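Local coordinates for protein C-glycoside 3-oxidase (Microbacterium trichothecenolyticum, PDB 7DVE) that uses FAD and molecular oxygen to oxidise the C3 hydroxyl of the sugar in C-glycosides such as isoorientin and mangiferin, at residues G370-K375 / S442-G447. Residues are numbered along the deposited sequence; the frame is centred on the assembly and turned at random.
With FAD (flavin-adenine dinucleotide), chain C.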
ATOM      1  N   GLY A 370      -4.475   1.159 -16.400  1.00 48.96           N
ATOM      2  CA  GLY A 370      -3.384   0.326 -15.926  1.00 43.96           C
ATOM      3  C   GLY A 370      -3.777  -1.137 -15.763  1.00 48.48           C
ATOM      4  O   GLY A 370      -4.811  -1.466 -15.164  1.00 48.35           O
ATOM      5  N   LEU A 371      -2.952  -2.029 -16.293  1.00 46.43           N
ATOM      6  CA  LEU A 371      -3.047  -3.450 -16.027  1.00 49.18           C
ATOM      7  C   LEU A 371      -1.846  -3.905 -15.208  1.00 49.29           C
ATOM      8  O   LEU A 371      -0.721  -3.452 -15.423  1.00 49.67           O
ATOM      9  CB  LEU A 371      -3.143  -4.267 -17.324  1.00 51.10           C
ATOM     10  CG  LEU A 371      -4.525  -4.875 -17.659  1.00 54.05           C
ATOM     11  CD1 LEU A 371      -5.585  -3.801 -17.935  1.00 49.63           C
ATOM     12  CD2 LEU A 371      -4.419  -5.898 -18.808  1.00 54.66           C
ATOM     13  N   PHE A 372      -2.097  -4.804 -14.266  1.00 51.31           N
ATOM     14  CA  PHE A 372      -1.101  -5.291 -13.329  1.00 50.87           C
ATOM     15  C   PHE A 372      -1.055  -6.798 -13.411  1.00 53.31           C
ATOM     16  O   PHE A 372      -2.103  -7.457 -13.392  1.00 55.37           O
ATOM     17  CB  PHE A 372      -1.427  -4.896 -11.882  1.00 51.83           C
ATOM     18  CG  PHE A 372      -1.447  -3.411 -11.644  1.00 52.18           C
ATOM     19  CD1 PHE A 372      -2.513  -2.628 -12.109  1.00 49.83           C
ATOM     20  CD2 PHE A 372      -0.418  -2.793 -10.944  1.00 47.24           C
ATOM     21  CE1 PHE A 372      -2.547  -1.240 -11.898  1.00 46.51           C
ATOM     22  CE2 PHE A 372      -0.460  -1.410 -10.713  1.00 50.88           C
ATOM     23  CZ  PHE A 372      -1.535  -0.632 -11.197  1.00 47.67           C
ATOM     24  N   CYS A 373       0.165  -7.331 -13.481  1.00 53.91           N
ATOM     25  CA  CYS A 373       0.428  -8.758 -13.560  1.00 54.03           C
ATOM     26  C   CYS A 373       0.739  -9.344 -12.190  1.00 54.78           C
ATOM     27  O   CYS A 373       1.262  -8.658 -11.304  1.00 53.68           O
ATOM     28  CB  CYS A 373       1.607  -9.026 -14.490  1.00 50.43           C
ATOM     29  SG  CYS A 373       1.262  -8.548 -16.154  1.00 54.89           S
ATOM     30  N   ALA A 374       0.413 -10.630 -12.034  1.00 53.42           N
ATOM     31  CA  ALA A 374       0.885 -11.419 -10.907  1.00 52.79           C
ATOM     32  C   ALA A 374       2.295 -11.937 -11.194  1.00 55.27           C
ATOM     33  O   ALA A 374       2.620 -12.289 -12.330  1.00 53.14           O
ATOM     34  CB  ALA A 374      -0.058 -12.592 -10.650  1.00 56.10           C
ATOM     35  N   LYS A 375       3.135 -11.966 -10.163  1.00 54.53           N
ATOM     36  CA  LYS A 375       4.516 -12.389 -10.317  1.00 54.41           C
ATOM     37  C   LYS A 375       4.628 -13.908 -10.212  1.00 59.64           C
ATOM     38  O   LYS A 375       3.913 -14.547  -9.433  1.00 57.11           O
ATOM     39  CB  LYS A 375       5.395 -11.736  -9.250  1.00 53.34           C
ATOM     40  CG  LYS A 375       6.913 -11.996  -9.425  1.00 56.65           C
ATOM     41  CD  LYS A 375       7.474 -11.545 -10.776  1.00 56.21           C
ATOM     42  CE  LYS A 375       9.023 -11.674 -10.832  1.00 58.94           C
ATOM     43  NZ  LYS A 375       9.549 -13.095 -10.815  1.00 55.84           N
ATOM     44  N   SER A 442       4.802  -0.331  -9.676  1.00 48.40           N
ATOM     45  CA  SER A 442       3.477  -0.558  -9.100  1.00 50.80           C
ATOM     46  C   SER A 442       3.387  -0.119  -7.642  1.00 48.40           C
ATOM     47  O   SER A 442       2.281   0.113  -7.153  1.00 46.22           O
ATOM     48  CB  SER A 442       3.078  -2.045  -9.208  1.00 49.01           C
ATOM     49  OG  SER A 442       3.758  -2.845  -8.253  1.00 46.77           O
ATOM     50  N   LEU A 443       4.523   0.008  -6.950  1.00 48.00           N
ATOM     51  CA  LEU A 443       4.596   0.291  -5.519  1.00 46.63           C
ATOM     52  C   LEU A 443       3.834  -0.723  -4.687  1.00 47.78           C
ATOM     53  O   LEU A 443       3.498  -0.442  -3.539  1.00 49.64           O
ATOM     54  CB  LEU A 443       4.101   1.690  -5.185  1.00 47.98           C
ATOM     55  CG  LEU A 443       4.555   2.795  -6.131  1.00 50.93           C
ATOM     56  CD1 LEU A 443       3.556   3.929  -6.032  1.00 49.35           C
ATOM     57  CD2 LEU A 443       5.956   3.253  -5.791  1.00 46.88           C
ATOM     58  N   HIS A 444       3.557  -1.898  -5.249  1.00 48.05           N
ATOM     59  CA  HIS A 444       2.915  -3.014  -4.555  1.00 48.62           C
ATOM     60  C   HIS A 444       3.969  -4.102  -4.364  1.00 49.43           C
ATOM     61  O   HIS A 444       4.222  -4.902  -5.270  1.00 49.04           O
ATOM     62  CB  HIS A 444       1.728  -3.538  -5.363  1.00 46.46           C
ATOM     63  CG  HIS A 444       0.746  -2.484  -5.749  1.00 48.16           C
ATOM     64  ND1 HIS A 444      -0.237  -2.700  -6.691  1.00 49.30           N
ATOM     65  CD2 HIS A 444       0.548  -1.226  -5.280  1.00 46.95           C
ATOM     66  CE1 HIS A 444      -0.974  -1.606  -6.813  1.00 47.88           C
ATOM     67  NE2 HIS A 444      -0.526  -0.704  -5.961  1.00 44.35           N
ATOM     68  N   TYR A 445       4.602  -4.121  -3.199  1.00 50.72           N
ATOM     69  CA  TYR A 445       5.654  -5.091  -2.906  1.00 50.14           C
ATOM     70  C   TYR A 445       5.132  -6.052  -1.833  1.00 53.01           C
ATOM     71  O   TYR A 445       4.804  -5.635  -0.715  1.00 49.99           O
ATOM     72  CB  TYR A 445       6.953  -4.399  -2.473  1.00 46.42           C
ATOM     73  CG  TYR A 445       7.312  -3.150  -3.291  1.00 49.90           C
ATOM     74  CD1 TYR A 445       7.140  -3.101  -4.683  1.00 49.55           C
ATOM     75  CD2 TYR A 445       7.821  -2.024  -2.668  1.00 48.79           C
ATOM     76  CE1 TYR A 445       7.449  -1.947  -5.413  1.00 48.62           C
ATOM     77  CE2 TYR A 445       8.131  -0.884  -3.378  1.00 49.05           C
ATOM     78  CZ  TYR A 445       7.942  -0.834  -4.742  1.00 49.20           C
ATOM     79  OH  TYR A 445       8.267   0.340  -5.410  1.00 46.35           O
ATOM     80  N   GLN A 446       5.043  -7.331  -2.181  1.00 51.41           N
ATOM     81  CA  GLN A 446       4.477  -8.339  -1.314  1.00 52.21           C
ATOM     82  C   GLN A 446       5.531  -9.381  -0.966  1.00 55.76           C
ATOM     83  O   GLN A 446       6.616  -9.438  -1.559  1.00 53.84           O
ATOM     84  CB  GLN A 446       3.270  -9.021  -1.982  1.00 53.95           C
ATOM     85  CG  GLN A 446       2.023  -8.122  -2.187  1.00 53.31           C
ATOM     86  CD  GLN A 446       2.212  -7.063  -3.262  1.00 52.77           C
ATOM     87  OE1 GLN A 446       1.839  -5.905  -3.064  1.00 53.05           O
ATOM     88  NE2 GLN A 446       2.780  -7.452  -4.414  1.00 48.95           N
ATOM     89  N   GLY A 447       5.191 -10.217   0.023  1.00 58.45           N
ATOM     90  CA  GLY A 447       5.809 -11.515   0.169  1.00 57.66           C
ATOM     91  C   GLY A 447       7.048 -11.576   1.035  1.00 54.81           C
ATOM     92  O   GLY A 447       7.442 -12.668   1.412  1.00 58.53           O
TER
HETATM   93  PA  FAD C 801       3.597   2.377   4.248  1.00 52.71           P
HETATM   94  O1A FAD C 801       4.885   2.525   3.529  1.00 53.98           O
HETATM   95  O2A FAD C 801       2.369   2.941   3.641  1.00 51.84           O
HETATM   96  O5B FAD C 801       3.917   3.027   5.689  1.00 55.82           O
HETATM   97  C5B FAD C 801       5.030   2.538   6.442  1.00 52.77           C
HETATM   98  C4B FAD C 801       5.549   3.621   7.353  1.00 54.23           C
HETATM   99  O4B FAD C 801       6.623   3.002   8.119  1.00 55.29           O
HETATM  100  C3B FAD C 801       6.214   4.755   6.546  1.00 56.76           C
HETATM  101  O3B FAD C 801       5.641   6.007   6.973  1.00 55.53           O
HETATM  102  C2B FAD C 801       7.675   4.640   7.006  1.00 54.00           C
HETATM  103  O2B FAD C 801       8.301   5.920   7.120  1.00 53.14           O
HETATM  104  C1B FAD C 801       7.543   4.049   8.395  1.00 56.53           C
HETATM  105  N9A FAD C 801       8.843   3.431   8.843  1.00 58.82           N
HETATM  106  C8A FAD C 801       9.504   2.548   8.076  1.00 57.00           C
HETATM  107  N7A FAD C 801      10.608   2.164   8.727  1.00 58.51           N
HETATM  108  C5A FAD C 801      10.646   2.808   9.895  1.00 61.01           C
HETATM  109  C6A FAD C 801      11.528   2.758  10.904  1.00 63.10           C
HETATM  110  N6A FAD C 801      12.568   1.942  10.736  1.00 63.88           N
HETATM  111  N1A FAD C 801      11.381   3.484  12.028  1.00 63.15           N
HETATM  112  C2A FAD C 801      10.263   4.315  12.129  1.00 63.43           C
HETATM  113  N3A FAD C 801       9.341   4.342  11.065  1.00 60.31           N
HETATM  114  C4A FAD C 801       9.552   3.590   9.972  1.00 60.47           C
HETATM  115  N1  FAD C 801      -2.172   0.953  -2.991  1.00 46.90           N
HETATM  116  C2  FAD C 801      -3.417   0.397  -3.226  1.00 48.94           C
HETATM  117  O2  FAD C 801      -3.738  -0.590  -2.575  1.00 47.44           O
HETATM  118  N3  FAD C 801      -4.269   0.952  -4.196  1.00 49.43           N
HETATM  119  C4  FAD C 801      -3.875   2.112  -4.900  1.00 46.34           C
HETATM  120  O4  FAD C 801      -4.642   2.605  -5.733  1.00 44.99           O
HETATM  121  C4X FAD C 801      -2.620   2.656  -4.650  1.00 47.60           C
HETATM  122  N5  FAD C 801      -2.154   3.733  -5.330  1.00 48.00           N
HETATM  123  C5X FAD C 801      -0.978   4.314  -4.954  1.00 47.91           C
HETATM  124  C6  FAD C 801      -0.543   5.514  -5.549  1.00 46.89           C
HETATM  125  C7  FAD C 801       0.622   6.158  -5.146  1.00 47.81           C
HETATM  126  C7M FAD C 801       1.067   7.483  -5.815  1.00 47.59           C
HETATM  127  C8  FAD C 801       1.392   5.596  -4.126  1.00 47.10           C
HETATM  128  C8M FAD C 801       2.686   6.297  -3.672  1.00 46.92           C
HETATM  129  C9  FAD C 801       0.974   4.397  -3.532  1.00 48.01           C
HETATM  130  C9A FAD C 801      -0.204   3.745  -3.942  1.00 46.91           C
HETATM  131  N10 FAD C 801      -0.602   2.578  -3.385  1.00 48.35           N
HETATM  132  C10 FAD C 801      -1.794   2.063  -3.691  1.00 47.89           C
HETATM  133  C1' FAD C 801       0.226   1.830  -2.397  1.00 47.91           C
HETATM  134  C2' FAD C 801      -0.135   2.071  -0.925  1.00 49.69           C
HETATM  135  O2' FAD C 801       0.194   3.430  -0.595  1.00 49.02           O
HETATM  136  C3' FAD C 801       0.609   1.046  -0.006  1.00 48.66           C
HETATM  137  O3' FAD C 801       0.216  -0.291  -0.348  1.00 49.14           O
HETATM  138  C4' FAD C 801       0.229   1.238   1.463  1.00 50.60           C
HETATM  139  O4' FAD C 801       0.533   2.565   1.864  1.00 49.37           O
HETATM  140  C5' FAD C 801       1.023   0.250   2.361  1.00 52.64           C
HETATM  141  O5' FAD C 801       0.835   0.575   3.753  1.00 52.08           O
HETATM  142  P   FAD C 801       1.884   0.171   4.918  1.00 53.84           P
HETATM  143  O1P FAD C 801       1.566   0.836   6.211  1.00 54.13           O
HETATM  144  O2P FAD C 801       1.972  -1.303   4.863  1.00 54.87           O
HETATM  145  O3P FAD C 801       3.321   0.825   4.562  1.00 54.12           O
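Phe372 and His444 meet through one carbon of each ring where the antiparallel sheet of this GMC oxidoreductase adjoins the loop carrying the inferred proton acceptor, His444, to the flavin. The two side chains cross at about a right angle, yet their ring planes are nearly parallel, 16° apart, and are slid so far past each other, with centroids 5.5 Å apart, that they barely overlap. What touches is therefore local: CE2 of Phe372 lies 3.9 Å from CE1 of His444. The same CE2 also meets CB of Ser442 at 3.9 Å, and this methylene comes up to the edge of the phenyl ring, close to its plane. A flat hydrocarbon ring suits this buried place because it can lie against CE1 without competing for the imidazole nitrogens. With CG anti to its carbonyl carbon (chi1 -62°), the Phe372 ring extends from strand 366-373 toward Ser442 and His444. It also meets the ring of His342 on the adjoining strand 341-347.

Polar bonds fix the loop at 442-444. Ser442 OG forms an ST turn, accepting the backbone N-H of His444 at 3.2 Å, while Asp297 and the backbone N of Gln298 also bond to this hydroxyl. Serine suits the position by offering a small CB to the phenyl edge and an oxygen to the turn. The two nitrogens of His444 flank CE1, and ND1 is bonded to OE1 of Gln298, which limits ring rotation. Replacing His444 by alanine would remove the imidazole, and is likely to leave Gln298 OE1 without this partner and a gap between Phe372 CE2 and the flavin. Leu443 sets its methyl CD1 beside the dimethylbenzene end of the flavin, 3.3 Å from FAD C8, whereas His444 NE2 lies next to the pyrimidine side without a hydrogen bond to it, 3.8 Å from FAD N1.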